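Local coordinates for extracellular solute-binding protein, family 1 (Bifidobacterium longum subsp. infantis ATCC 15697, PDB 3OMB), which probably captures an extracellular solute, perhaps a carbohydrate, for delivery to an ABC transporter, and holds a magnesium ion in a surface loop, at residues D199-G202 and A206-I209; D404-L409 and N413-L418; V77-W82 and L418-V423. All coordinates share one frame; numbering follows the deposited sequence.

How the contacts relate
Contact 1 holds four of the six residues of the magnesium site, all within one loop between helix 185-197 and strand 209-211. The other two contacts lie well apart from it: its centre is about 36 Å from that of contact 2 and about 40 Å from that of contact 3, with nearest atoms about 26 Å away in each case, so neither touches the metal. Contacts 2 and 3 are close neighbours, their centres about 15 Å apart. They share L418, where the chain leaving helix 403-411 packs on strand 41-48 and runs on toward the start of helix 79-92. Contacts 1 and 2 are local closures, whereas contact 3 joins segments more than 300 residues apart.

Contact 1: residues D199-G202 and A206-I209; sequences DPNG and ADEI. With MG (magnesium ion), chain B.
D199 and E208 converge on one magnesium ion, D199 through OD1 at 2.1 Å and E208 mainly through OE2 at 2.4 Å, with its OE1 farther off at 2.7 Å. N201 OD1 and D207 OD1 bind from the same two segments, while N203 OD1 and the backbone O of Q205 complete the site. E208 OE2 also takes the backbone N-H of N201 on its anti side (N to OE2 3.1 Å, 160°), and OE1 accepts from a water that D199 N holds weakly. D199 OD2 is met by G204 N. With CG between its backbone N and carbonyl carbon (chi1 74°), N201 turns OD1 to the metal, and ND2 hydrogen-bonds to D207 OD1 and OD2, each 3.2 Å away, on their syn side; A303 O is another acceptor for ND2. P200, suited to the type I turn from D199 to G202, rests CD and CG against E208 CG. A glycine in its place would probably loosen the turn and leave the E208 chain without this apolar support. The first five ligands alternate as in an EF-hand loop, the glutamate coming two places early; the ion probably offsets much of the repulsion among the three carboxylates, making the loop's shape depend on it.

Contact 2: residues D404-L409 and N413-L418; sequences DKLSQL and NQYPGL
L409 and Q414 are joined by the hydrogen bond across this contact: Q414 N donates to L409 O at 2.7 Å, with an N-H...O angle of 152° and the donor tilted from the carbonyl plane. It takes up a carbonyl from the last turn of helix 403-411, where the regular helical donor is lost. N413, at the C-prime position with positive phi, turns the chain back, and its own N bonds to T410 O; together the two bonds make a Schellman motif. Asparagine adopts such a conformation more readily than most residues, and here its CB leaves the backbone away from the helix segment. The remaining contacts are apolar. Beyond the turn, P416 lays CG against L409 CD1 at 3.9 Å, the two side chains crossing at about a right angle. One turn earlier, L406 swings CG anti to its backbone N (chi1 -151°), which carries CD1 to CE1 of the Y415 ring, approached obliquely at 3.8 Å, and to P416 CD. That same CD lies above one face of the Y415 ring, offset toward its rim. A tyrosine serves well because its ring joins this leucine patch, with L384 beside it, while its OH reaches F383 O.

Contact 3: residues V77-W82 and L418-V423; sequences VTREAW and LSELLV
The guanidinium of R79 has L421 over one face and E420 at its edge. L421 CD2 stands 3.5 Å from NH1, an aliphatic methyl against the flat cation, and the two side chains approach from opposite directions. At the edge, E420 OE2 meets NH1 at 2.7 Å, close to the guanidinium plane; the carboxylate is nearly coplanar with it, 6° apart, and E420 CG lies in the same plane. The salt bridge is thus made by a single N-H, bent to 143°, onto the anti lone pair of OE2. N49 ties the pair from a third point: its OD1 accepts from R79 NE and its ND2 donates to E420 OE2, so one amide serves both charged groups and helps to fix their rotation.

R79 is the first residue of helix 79-92, directly after strand 71-78, an outer strand beside 41-48. This strand-to-helix passage belongs to the parallel part of a sheet with order 2-1-3-4, consistent with the type 2 periplasmic binding protein fold. T78 is the N-cap: its OG1 accepts weakly from A81 N at 3.3 Å, a role for which a short hydroxyl side chain is well suited.

An arginine fits its place because the chain, extended from CG to NE, lets NH1 reach E420 OE2 while the guanidinium face rests on L421; the nearest backbone approach, between R79 CA and L421 CA, is 10.0 Å. From the other side, E420 reaches inward by a bend at chi2 (-83°), with its CG in the cramped position between backbone N and carbonyl carbon. L421 is buried against the guanidinium face of R79 and also touches N49 and K47.

Contact 1: residues D199-G202 and A206-I209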
loop_
_atom_site.group_PDB
_atom_site.type_symbol
_atom_site.label_atom_id
_atom_site.label_comp_id
_atom_site.label_asym_id
_atom_site.label_seq_id
_atom_site.Cartn_x
_atom_site.Cartn_y
_atom_site.Cartn_z
ATOM N N ASP A 199 16.937 9.788 -29.668
ATOM C CA ASP A 199 16.654 8.400 -30.027
ATOM C C ASP A 199 17.450 7.315 -29.239
ATOM O O ASP A 199 18.117 6.466 -29.852
ATOM C CB ASP A 199 16.839 8.210 -31.555
ATOM C CG ASP A 199 16.357 6.844 -32.029
ATOM O OD1 ASP A 199 15.314 6.328 -31.527
ATOM O OD2 ASP A 199 17.031 6.285 -32.901
ATOM N N PRO A 200 17.367 7.311 -27.889
ATOM C CA PRO A 200 18.223 6.371 -27.145
ATOM C C PRO A 200 17.899 4.896 -27.318
ATOM O O PRO A 200 18.769 4.068 -27.037
ATOM C CB PRO A 200 18.043 6.800 -25.660
ATOM C CG PRO A 200 16.737 7.499 -25.613
ATOM C CD PRO A 200 16.632 8.212 -26.982
ATOM N N ASN A 201 16.693 4.546 -27.791
ATOM C CA ASN A 201 16.411 3.136 -28.127
ATOM C C ASN A 201 16.891 2.740 -29.548
ATOM O O ASN A 201 16.694 1.607 -30.003
ATOM C CB ASN A 201 14.947 2.734 -27.830
ATOM C CG ASN A 201 13.933 3.311 -28.833
ATOM O OD1 ASN A 201 14.284 3.784 -29.921
ATOM N ND2 ASN A 201 12.666 3.261 -28.461
ATOM N N GLY A 202 17.550 3.675 -30.220
ATOM C CA GLY A 202 18.192 3.416 -31.515
ATOM C C GLY A 202 17.329 3.055 -32.728
ATOM O O GLY A 202 17.863 2.681 -33.749
ATOM N N ALA A 206 11.051 8.782 -33.237
ATOM C CA ALA A 206 10.805 9.620 -32.074
ATOM C C ALA A 206 9.639 9.034 -31.264
ATOM O O ALA A 206 8.598 9.652 -31.094
ATOM C CB ALA A 206 10.531 11.075 -32.503
ATOM N N ASP A 207 9.848 7.818 -30.776
ATOM C CA ASP A 207 8.853 7.065 -30.059
ATOM C C ASP A 207 9.067 7.070 -28.537
ATOM O O ASP A 207 8.197 6.636 -27.806
ATOM C CB ASP A 207 8.823 5.601 -30.560
ATOM C CG ASP A 207 10.156 4.854 -30.369
ATOM O OD1 ASP A 207 11.248 5.459 -30.261
ATOM O OD2 ASP A 207 10.121 3.609 -30.367
ATOM N N GLU A 208 10.230 7.516 -28.071
ATOM C CA GLU A 208 10.524 7.551 -26.629
ATOM C C GLU A 208 9.518 8.442 -25.876
ATOM O O GLU A 208 9.278 9.589 -26.276
ATOM C CB GLU A 208 11.937 8.076 -26.381
ATOM C CG GLU A 208 13.095 7.165 -26.773
ATOM C CD GLU A 208 13.376 7.070 -28.278
ATOM O OE1 GLU A 208 12.816 7.819 -29.115
ATOM O OE2 GLU A 208 14.194 6.221 -28.639
ATOM N N ILE A 209 8.930 7.904 -24.802
ATOM C CA ILE A 209 8.157 8.689 -23.836
ATOM C C ILE A 209 9.146 9.025 -22.726
ATOM O O ILE A 209 9.505 8.132 -21.954
ATOM C CB ILE A 209 7.009 7.849 -23.239
ATOM C CG1 ILE A 209 5.978 7.520 -24.311
ATOM C CG2 ILE A 209 6.336 8.586 -22.068
ATOM C CD1 ILE A 209 5.003 6.417 -23.913
HETATM MG MG MG B . 13.398 5.767 -30.812
HETATM O O HOH W 1 13.877 10.225 -29.918
#

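Contact 2: residues D404-L409 and N413-L418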
loop_
_atom_site.group_PDB
_atom_site.type_symbol
_atom_site.label_atom_id
_atom_site.label_comp_id
_atom_site.label_asym_id
_atom_site.label_seq_id
_atom_site.Cartn_x
_atom_site.Cartn_y
_atom_site.Cartn_z
ATOM N N ASP A 404 8.809 -20.941 -10.874
ATOM C CA ASP A 404 8.148 -21.475 -12.049
ATOM C C ASP A 404 6.742 -21.869 -11.649
ATOM O O ASP A 404 5.766 -21.489 -12.302
ATOM C CB ASP A 404 8.867 -22.739 -12.531
ATOM C CG ASP A 404 10.265 -22.473 -13.064
ATOM O OD1 ASP A 404 10.743 -21.303 -13.038
ATOM O OD2 ASP A 404 10.888 -23.467 -13.503
ATOM N N LYS A 405 6.669 -22.616 -10.549
ATOM C CA LYS A 405 5.437 -23.197 -10.078
ATOM C C LYS A 405 4.466 -22.126 -9.618
ATOM O O LYS A 405 3.285 -22.157 -9.956
ATOM C CB LYS A 405 5.727 -24.181 -8.949
ATOM C CG LYS A 405 5.140 -25.560 -9.172
ATOM C CD LYS A 405 3.642 -25.614 -8.916
ATOM C CE LYS A 405 3.094 -26.992 -9.217
ATOM N NZ LYS A 405 1.836 -27.232 -8.478
ATOM N N LEU A 406 4.962 -21.170 -8.846
ATOM C CA LEU A 406 4.105 -20.096 -8.358
ATOM C C LEU A 406 3.532 -19.240 -9.502
ATOM O O LEU A 406 2.360 -18.842 -9.463
ATOM C CB LEU A 406 4.853 -19.246 -7.327
ATOM C CG LEU A 406 4.011 -18.560 -6.258
ATOM C CD1 LEU A 406 3.226 -19.556 -5.414
ATOM C CD2 LEU A 406 4.865 -17.669 -5.365
ATOM N N SER A 407 4.351 -18.968 -10.518
ATOM C CA SER A 407 3.907 -18.212 -11.700
ATOM C C SER A 407 2.866 -18.993 -12.512
ATOM O O SER A 407 1.878 -18.428 -12.984
ATOM C CB SER A 407 5.091 -17.866 -12.604
ATOM O OG SER A 407 5.872 -16.802 -12.091
ATOM N N GLN A 408 3.092 -20.294 -12.664
ATOM C CA GLN A 408 2.159 -21.147 -13.367
ATOM C C GLN A 408 0.804 -21.162 -12.651
ATOM O O GLN A 408 -0.242 -20.981 -13.285
ATOM C CB GLN A 408 2.691 -22.568 -13.467
ATOM C CG GLN A 408 1.961 -23.363 -14.554
ATOM C CD GLN A 408 1.443 -24.711 -14.077
ATOM O OE1 GLN A 408 0.789 -24.816 -13.027
ATOM N NE2 GLN A 408 1.713 -25.753 -14.868
ATOM N N LEU A 409 0.833 -21.380 -11.333
ATOM C CA LEU A 409 -0.389 -21.398 -10.532
ATOM C C LEU A 409 -1.159 -20.081 -10.630
ATOM O O LEU A 409 -2.362 -20.101 -10.853
ATOM C CB LEU A 409 -0.082 -21.762 -9.072
ATOM C CG LEU A 409 0.314 -23.229 -8.835
ATOM C CD1 LEU A 409 0.866 -23.441 -7.414
ATOM C CD2 LEU A 409 -0.829 -24.223 -9.132
ATOM N N ASN A 413 -5.022 -18.841 -12.424
ATOM C CA ASN A 413 -5.933 -18.407 -11.349
ATOM C C ASN A 413 -6.032 -19.425 -10.203
ATOM O O ASN A 413 -7.097 -19.637 -9.610
ATOM C CB ASN A 413 -7.321 -18.036 -11.904
ATOM C CG ASN A 413 -7.283 -16.792 -12.772
ATOM O OD1 ASN A 413 -6.670 -15.791 -12.413
ATOM N ND2 ASN A 413 -7.929 -16.857 -13.933
ATOM N N GLN A 414 -4.895 -20.044 -9.894
ATOM C CA GLN A 414 -4.816 -21.024 -8.828
ATOM C C GLN A 414 -3.697 -20.713 -7.843
ATOM O O GLN A 414 -2.968 -21.606 -7.421
ATOM C CB GLN A 414 -4.641 -22.423 -9.418
ATOM C CG GLN A 414 -5.892 -22.919 -10.133
ATOM C CD GLN A 414 -5.813 -24.390 -10.509
ATOM O OE1 GLN A 414 -4.732 -24.989 -10.538
ATOM N NE2 GLN A 414 -6.971 -24.983 -10.802
ATOM N N TYR A 415 -3.567 -19.440 -7.472
ATOM C CA TYR A 415 -2.590 -19.065 -6.469
ATOM C C TYR A 415 -2.912 -19.846 -5.180
ATOM O O TYR A 415 -4.070 -19.874 -4.764
ATOM C CB TYR A 415 -2.571 -17.549 -6.234
ATOM C CG TYR A 415 -1.375 -17.152 -5.413
ATOM C CD1 TYR A 415 -0.140 -16.879 -6.030
ATOM C CD2 TYR A 415 -1.454 -17.092 -4.008
ATOM C CE1 TYR A 415 0.980 -16.534 -5.267
ATOM C CE2 TYR A 415 -0.350 -16.766 -3.246
ATOM C CZ TYR A 415 0.864 -16.486 -3.875
ATOM O OH TYR A 415 1.966 -16.163 -3.115
ATOM N N PRO A 416 -1.906 -20.522 -4.579
ATOM C CA PRO A 416 -2.226 -21.532 -3.552
ATOM C C PRO A 416 -2.438 -20.962 -2.139
ATOM O O PRO A 416 -2.588 -21.729 -1.171
ATOM C CB PRO A 416 -1.016 -22.473 -3.602
ATOM C CG PRO A 416 0.108 -21.612 -4.031
ATOM C CD PRO A 416 -0.472 -20.527 -4.921
ATOM N N GLY A 417 -2.442 -19.641 -2.013
ATOM C CA GLY A 417 -2.672 -19.014 -0.721
ATOM C C GLY A 417 -3.392 -17.690 -0.817
ATOM O O GLY A 417 -4.014 -17.386 -1.836
ATOM N N LEU A 418 -3.310 -16.908 0.255
ATOM C CA LEU A 418 -3.932 -15.589 0.327
ATOM C C LEU A 418 -2.994 -14.444 -0.057
ATOM O O LEU A 418 -3.438 -13.298 -0.220
ATOM C CB LEU A 418 -4.476 -15.352 1.734
ATOM C CG LEU A 418 -5.636 -16.261 2.130
ATOM C CD1 LEU A 418 -6.029 -16.003 3.563
ATOM C CD2 LEU A 418 -6.842 -16.074 1.201
#

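Contact 3: residues V77-W82 and L418-V423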
loop_
_atom_site.group_PDB
_atom_site.type_symbol
_atom_site.label_atom_id
_atom_site.label_comp_id
_atom_site.label_asym_id
_atom_site.label_seq_id
_atom_site.Cartn_x
_atom_site.Cartn_y
_atom_site.Cartn_z
ATOM N N VAL A 77 -15.036 -14.281 -0.328
ATOM C CA VAL A 77 -15.521 -13.115 -1.056
ATOM C C VAL A 77 -14.355 -12.395 -1.730
ATOM O O VAL A 77 -13.325 -12.195 -1.111
ATOM C CB VAL A 77 -16.321 -12.122 -0.134
ATOM C CG1 VAL A 77 -17.670 -12.719 0.293
ATOM C CG2 VAL A 77 -15.483 -11.669 1.087
ATOM N N THR A 78 -14.515 -12.005 -2.993
ATOM C CA THR A 78 -13.474 -11.216 -3.672
ATOM C C THR A 78 -13.506 -9.755 -3.205
ATOM O O THR A 78 -14.477 -9.315 -2.578
ATOM C CB THR A 78 -13.607 -11.254 -5.201
ATOM O OG1 THR A 78 -14.889 -10.730 -5.560
ATOM C CG2 THR A 78 -13.469 -12.681 -5.734
ATOM N N ARG A 79 -12.445 -9.012 -3.521
ATOM C CA ARG A 79 -12.317 -7.614 -3.114
ATOM C C ARG A 79 -13.522 -6.788 -3.519
ATOM O O ARG A 79 -13.995 -5.949 -2.751
ATOM C CB ARG A 79 -11.055 -6.988 -3.709
ATOM C CG ARG A 79 -9.752 -7.518 -3.120
ATOM C CD ARG A 79 -8.572 -6.804 -3.769
ATOM N NE ARG A 79 -7.277 -7.241 -3.253
ATOM C CZ ARG A 79 -6.665 -6.727 -2.186
ATOM N NH1 ARG A 79 -5.472 -7.194 -1.822
ATOM N NH2 ARG A 79 -7.236 -5.751 -1.476
ATOM N N GLU A 80 -14.017 -7.068 -4.720
ATOM C CA GLU A 80 -15.047 -6.271 -5.401
ATOM C C GLU A 80 -16.453 -6.714 -4.991
ATOM O O GLU A 80 -17.350 -5.882 -4.831
ATOM C CB GLU A 80 -14.848 -6.416 -6.912
ATOM C CG GLU A 80 -13.564 -7.229 -7.233
ATOM C CD GLU A 80 -12.950 -6.939 -8.599
ATOM O OE1 GLU A 80 -13.657 -7.048 -9.630
ATOM O OE2 GLU A 80 -11.736 -6.633 -8.641
ATOM N N ALA A 81 -16.628 -8.023 -4.803
ATOM C CA ALA A 81 -17.892 -8.589 -4.348
ATOM C C ALA A 81 -18.197 -8.171 -2.924
ATOM O O ALA A 81 -19.349 -7.905 -2.590
ATOM C CB ALA A 81 -17.860 -10.092 -4.442
ATOM N N TRP A 82 -17.164 -8.126 -2.085
ATOM C CA TRP A 82 -17.322 -7.776 -0.672
ATOM C C TRP A 82 -17.761 -6.320 -0.491
ATOM O O TRP A 82 -18.609 -6.026 0.355
ATOM C CB TRP A 82 -16.029 -8.059 0.106
ATOM C CG TRP A 82 -16.110 -7.785 1.585
ATOM C CD1 TRP A 82 -15.270 -6.993 2.312
ATOM C CD2 TRP A 82 -17.078 -8.301 2.514
ATOM N NE1 TRP A 82 -15.651 -6.982 3.631
ATOM C CE2 TRP A 82 -16.757 -7.773 3.785
ATOM C CE3 TRP A 82 -18.181 -9.157 2.396
ATOM C CZ2 TRP A 82 -17.502 -8.064 4.928
ATOM C CZ3 TRP A 82 -18.928 -9.445 3.536
ATOM C CH2 TRP A 82 -18.583 -8.901 4.787
ATOM N N LEU A 418 -3.310 -16.908 0.255
ATOM C CA LEU A 418 -3.932 -15.589 0.327
ATOM C C LEU A 418 -2.994 -14.444 -0.057
ATOM O O LEU A 418 -3.438 -13.298 -0.220
ATOM C CB LEU A 418 -4.476 -15.352 1.734
ATOM C CG LEU A 418 -5.636 -16.261 2.130
ATOM C CD1 LEU A 418 -6.029 -16.003 3.563
ATOM C CD2 LEU A 418 -6.842 -16.074 1.201
ATOM N N SER A 419 -1.695 -14.745 -0.161
ATOM C CA SER A 419 -0.707 -13.761 -0.626
ATOM C C SER A 419 -0.774 -12.520 0.268
ATOM O O SER A 419 -0.767 -12.653 1.507
ATOM C CB SER A 419 -0.921 -13.430 -2.120
ATOM O OG SER A 419 0.192 -12.693 -2.632
ATOM N N GLU A 420 -0.869 -11.331 -0.320
ATOM C CA GLU A 420 -0.896 -10.120 0.500
ATOM C C GLU A 420 -2.150 -9.996 1.413
ATOM O O GLU A 420 -2.184 -9.144 2.295
ATOM C CB GLU A 420 -0.680 -8.842 -0.346
ATOM C CG GLU A 420 -1.956 -8.273 -0.998
ATOM C CD GLU A 420 -2.341 -8.954 -2.310
ATOM O OE1 GLU A 420 -1.588 -9.831 -2.767
ATOM O OE2 GLU A 420 -3.405 -8.604 -2.889
ATOM N N LEU A 421 -3.160 -10.842 1.195
ATOM C CA LEU A 421 -4.364 -10.872 2.044
ATOM C C LEU A 421 -4.243 -11.860 3.202
ATOM O O LEU A 421 -5.252 -12.270 3.789
ATOM C CB LEU A 421 -5.613 -11.190 1.214
ATOM C CG LEU A 421 -6.044 -10.081 0.249
ATOM C CD1 LEU A 421 -6.921 -10.646 -0.843
ATOM C CD2 LEU A 421 -6.750 -8.924 0.990
ATOM N N LEU A 422 -3.012 -12.235 3.547
ATOM C CA LEU A 422 -2.816 -13.148 4.661
ATOM C C LEU A 422 -3.239 -12.418 5.938
ATOM O O LEU A 422 -3.160 -11.178 6.044
ATOM C CB LEU A 422 -1.361 -13.590 4.758
ATOM C CG LEU A 422 -0.437 -12.706 5.614
ATOM C CD1 LEU A 422 0.820 -13.470 6.032
ATOM C CD2 LEU A 422 -0.076 -11.447 4.885
ATOM N N VAL A 423 -3.716 -13.188 6.897
ATOM C CA VAL A 423 -4.044 -12.638 8.183
ATOM C C VAL A 423 -3.230 -13.489 9.153
ATOM O O VAL A 423 -3.547 -14.646 9.410
ATOM C CB VAL A 423 -5.558 -12.722 8.399
ATOM C CG1 VAL A 423 -5.933 -12.244 9.761
ATOM C CG2 VAL A 423 -6.269 -11.867 7.365
#